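Local coordinates for protein beta-hydroxyacid dehydrogenase, 3-hydroxyisobutyrate dehydrogenase (Saccharomonospora xinjiangensis XJ-54, PDB 6GRL) that reduces imines as an S-selective imine reductase linked to reductive amination, probably with NADP(H) as cofactor, at residues A[26-30]-A[31-35]; A[66-69]-A[70-74]. All coordinates share one frame; numbering follows the deposited sequence.

Contact 1: A[26-30]-A[31-35]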
loop_
_atom_site.group_PDB
_atom_site.type_symbol
_atom_site.label_atom_id
_atom_site.label_comp_id
_atom_site.label_asym_id
_atom_site.label_seq_id
_atom_site.Cartn_x
_atom_site.Cartn_y
_atom_site.Cartn_z
ATOM N N LEU A 26 14.152 -7.825 -12.575
ATOM C CA LEU A 26 13.847 -9.245 -12.432
ATOM C C LEU A 26 12.335 -9.403 -12.325
ATOM O O LEU A 26 11.727 -8.969 -11.341
ATOM C CB LEU A 26 14.537 -9.835 -11.205
ATOM C CG LEU A 26 16.057 -9.727 -11.135
ATOM C CD1 LEU A 26 16.565 -10.341 -9.842
ATOM C CD2 LEU A 26 16.691 -10.402 -12.341
ATOM N N GLY A 27 11.735 -10.030 -13.332
ATOM C CA GLY A 27 10.302 -10.238 -13.348
ATOM C C GLY A 27 9.612 -9.413 -14.411
ATOM O O GLY A 27 9.660 -8.180 -14.376
ATOM N N LEU A 28 8.967 -10.079 -15.364
ATOM C CA LEU A 28 8.327 -9.404 -16.484
ATOM C C LEU A 28 6.851 -9.765 -16.578
ATOM O O LEU A 28 6.317 -10.010 -17.664
ATOM C CB LEU A 28 9.048 -9.717 -17.790
ATOM C CG LEU A 28 10.439 -9.092 -17.903
ATOM C CD1 LEU A 28 11.058 -9.428 -19.243
ATOM C CD2 LEU A 28 10.386 -7.581 -17.695
ATOM N N GLY A 29 6.170 -9.795 -15.437
ATOM C CA GLY A 29 4.728 -9.775 -15.436
ATOM C C GLY A 29 4.232 -8.428 -15.938
ATOM O O GLY A 29 4.983 -7.607 -16.467
ATOM N N ASP A 30 2.932 -8.198 -15.755
ATOM C CA ASP A 30 2.346 -6.945 -16.224
ATOM C C ASP A 30 3.032 -5.742 -15.583
ATOM O O ASP A 30 3.426 -4.796 -16.274
ATOM C CB ASP A 30 0.842 -6.926 -15.946
ATOM C CG ASP A 30 0.068 -7.850 -16.866
ATOM O OD1 ASP A 30 0.644 -8.307 -17.876
ATOM O OD2 ASP A 30 -1.120 -8.112 -16.585
ATOM N N MET A 31 3.201 -5.769 -14.260
ATOM C CA MET A 31 3.842 -4.647 -13.580
ATOM C C MET A 31 5.333 -4.590 -13.894
ATOM O O MET A 31 5.872 -3.518 -14.191
ATOM C CB MET A 31 3.606 -4.740 -12.072
ATOM C CG MET A 31 4.069 -3.513 -11.300
ATOM S SD MET A 31 3.169 -2.011 -11.734
ATOM C CE MET A 31 1.645 -2.252 -10.823
ATOM N N GLY A 32 6.016 -5.735 -13.829
ATOM C CA GLY A 32 7.446 -5.749 -14.097
ATOM C C GLY A 32 7.786 -5.288 -15.503
ATOM O O GLY A 32 8.780 -4.590 -15.714
ATOM N N SER A 33 6.964 -5.672 -16.483
ATOM C CA SER A 33 7.182 -5.212 -17.850
ATOM C C SER A 33 6.979 -3.707 -17.962
ATOM O O SER A 33 7.731 -3.025 -18.670
ATOM C CB SER A 33 6.250 -5.948 -18.814
ATOM O OG SER A 33 6.558 -7.329 -18.870
ATOM N N ALA A 34 5.968 -3.172 -17.272
ATOM C CA ALA A 34 5.730 -1.732 -17.304
ATOM C C ALA A 34 6.868 -0.970 -16.639
ATOM O O ALA A 34 7.235 0.124 -17.083
ATOM C CB ALA A 34 4.397 -1.405 -16.630
ATOM N N ILE A 35 7.439 -1.533 -15.573
ATOM C CA ILE A 35 8.577 -0.900 -14.918
ATOM C C ILE A 35 9.800 -0.938 -15.828
ATOM O O ILE A 35 10.506 0.066 -15.988
ATOM C CB ILE A 35 8.851 -1.575 -13.562
ATOM C CG1 ILE A 35 7.741 -1.220 -12.572
ATOM C CG2 ILE A 35 10.217 -1.173 -13.022
ATOM C CD1 ILE A 35 7.670 -2.134 -11.378
#

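Contact 2: A[66-69]-A[70-74]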
loop_
_atom_site.group_PDB
_atom_site.type_symbol
_atom_site.label_atom_id
_atom_site.label_comp_id
_atom_site.label_asym_id
_atom_site.label_seq_id
_atom_site.Cartn_x
_atom_site.Cartn_y
_atom_site.Cartn_z
ATOM N N ALA A 66 18.245 -8.848 -22.759
ATOM C CA ALA A 66 17.760 -9.978 -21.984
ATOM C C ALA A 66 18.923 -10.732 -21.354
ATOM O O ALA A 66 20.066 -10.665 -21.814
ATOM C CB ALA A 66 16.925 -10.920 -22.853
ATOM N N ALA A 67 18.615 -11.445 -20.275
ATOM C CA ALA A 67 19.573 -12.295 -19.584
ATOM C C ALA A 67 18.961 -13.674 -19.401
ATOM O O ALA A 67 17.755 -13.801 -19.173
ATOM C CB ALA A 67 19.970 -11.705 -18.227
ATOM N N ALA A 68 19.797 -14.709 -19.506
ATOM C CA ALA A 68 19.293 -16.075 -19.428
ATOM C C ALA A 68 19.040 -16.521 -17.993
ATOM O O ALA A 68 18.134 -17.325 -17.752
ATOM C CB ALA A 68 20.269 -17.036 -20.109
ATOM N N THR A 69 19.822 -16.027 -17.045
ATOM C CA THR A 69 19.728 -16.407 -15.640
ATOM C C THR A 69 19.671 -15.156 -14.783
ATOM O O THR A 69 20.112 -14.083 -15.203
ATOM C CB THR A 69 20.930 -17.261 -15.213
ATOM O OG1 THR A 69 22.129 -16.483 -15.310
ATOM C CG2 THR A 69 21.054 -18.499 -16.087
ATOM N N PRO A 70 19.119 -15.260 -13.567
ATOM C CA PRO A 70 19.201 -14.121 -12.641
ATOM C C PRO A 70 20.627 -13.696 -12.345
ATOM O O PRO A 70 20.872 -12.502 -12.131
ATOM C CB PRO A 70 18.491 -14.641 -11.383
ATOM C CG PRO A 70 17.561 -15.696 -11.892
ATOM C CD PRO A 70 18.282 -16.349 -13.036
ATOM N N ASP A 71 21.575 -14.637 -12.332
ATOM C CA ASP A 71 22.978 -14.280 -12.145
ATOM C C ASP A 71 23.456 -13.348 -13.251
ATOM O O ASP A 71 24.047 -12.296 -12.982
ATOM C CB ASP A 71 23.838 -15.544 -12.103
ATOM C CG ASP A 71 24.011 -16.084 -10.699
ATOM O OD1 ASP A 71 24.078 -15.271 -9.756
ATOM O OD2 ASP A 71 24.082 -17.321 -10.539
ATOM N N GLU A 72 23.213 -13.726 -14.509
ATOM C CA GLU A 72 23.585 -12.865 -15.626
ATOM C C GLU A 72 22.887 -11.515 -15.546
ATOM O O GLU A 72 23.473 -10.490 -15.913
ATOM C CB GLU A 72 23.257 -13.561 -16.949
ATOM C CG GLU A 72 23.523 -12.725 -18.190
ATOM C CD GLU A 72 23.108 -13.432 -19.467
ATOM O OE1 GLU A 72 22.726 -14.618 -19.396
ATOM O OE2 GLU A 72 23.159 -12.799 -20.543
ATOM N N ALA A 73 21.650 -11.488 -15.051
ATOM C CA ALA A 73 20.909 -10.234 -14.987
ATOM C C ALA A 73 21.505 -9.293 -13.947
ATOM O O ALA A 73 21.703 -8.102 -14.216
ATOM C CB ALA A 73 19.435 -10.512 -14.693
ATOM N N VAL A 74 21.804 -9.807 -12.750
ATOM C CA VAL A 74 22.315 -8.932 -11.697
ATOM C C VAL A 74 23.741 -8.490 -11.997
ATOM O O VAL A 74 24.170 -7.419 -11.550
ATOM C CB VAL A 74 22.213 -9.614 -10.318
ATOM C CG1 VAL A 74 20.768 -9.981 -10.006
ATOM C CG2 VAL A 74 23.119 -10.835 -10.242
#

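Contact 1: A[26-30]-A[31-35]
The flat peptide between G29 and D30 is met at its carbonyl oxygen by two groups of S33, four residues, about one helical turn, further along. The S33 backbone N lies 2.8 Å from G29 O and hydrogen-bonds to it, tilted 24° from the carbonyl plane. The S33 hydroxyl comes in beside it. OG is 2.9 Å from both G29 O and L28 O, so its single proton has two acceptors within reach. With chi1 at -65° OG sits beside its own backbone N, against the carbonyls of the preceding turn. The next carbonyl continues the helical pattern: A34 N bonds to D30 O at 3.2 Å. G29 is the N-cap. The stretch joins strand 23-26 to helix 30-41, and G27, G29 and G32 fit the GxGxxG pattern of a Rossmann fold. In such folds this turn and the amino end of the helix face the dinucleotide phosphates. That is consistent with a place in the NADP site, though no cofactor is bound in this apo form. The two inner glycines serve different ends. The backbone angles of G27 by themselves call for glycine. G32, with no CB, lets its CA sit 3.3 Å from G27 O in a CA-H...O contact, 144° at the hydrogen. G27 O is buried and has no hydrogen-bond partner in the model. M31, bent at chi2 and chi3, turns away from the loop onto C83 and I136. The backbone N of L28 bonds to the side chain of N50, just after strand 46-49. L28 lies over the first turn, its CD2 3.9 Å from G32 O.

Contact 2: A[66-69]-A[70-74]
T69 and E72 meet at the start of helix 70-74, where their side chains cross at about a right angle. T69 places OG1 between its backbone N and carbonyl carbon (chi1 64°). From there OG1 accepts a nearly straight hydrogen bond from E72 N at 3.1 Å. T69 is thus the N-cap, and its carbonyl serves the same turn: A73 N bonds to T69 O at 3.0 Å. In E72 CG is anti to the backbone N (chi1 176°) and the chain stays extended beyond it, running back along the loop. E72 OE1 accepts from A68 N at 2.9 Å. The N-H arrives from above the carboxylate, 68° out of its plane. E72 is at N3, but its carboxylate takes the N-H of A68, one before the N-cap, so this is not a classical capping box. P70 takes the first helical position. This short helix follows strand 65-66, the edge strand of the Rossmann sheet, and leads on to strand 79-82. A67 points its methyl toward the helix, CB 3.7 Å from E72 CG and 3.8 Å from A73 CB. P70 and A73 also pack on W49 of the neighbouring strand. D71 turns to another loop, where OD1 accepts from T98 N and S99 N.

Overall arrangement
Both contacts are strand-to-helix turns of the same nucleotide-binding domain, and both place an N-cap at the start of the helix. Contact 1 has more buried residues and follows strand 23-26 within the sheet. Contact 2 is more exposed and follows the edge strand 65-66. The chemistry differs accordingly. Contact 1 relies on glycines and backbone carbonyls, with a serine hydroxyl folded in. Contact 2 uses a threonine cap and a long glutamate chain. The two meet directly: L26 CD2 packs 3.6 Å from A73 CB, and L26 CD1 lies near V74 CG1. W49 of strand 46-49 touches L26 of contact 1 and P70 and A73 of contact 2.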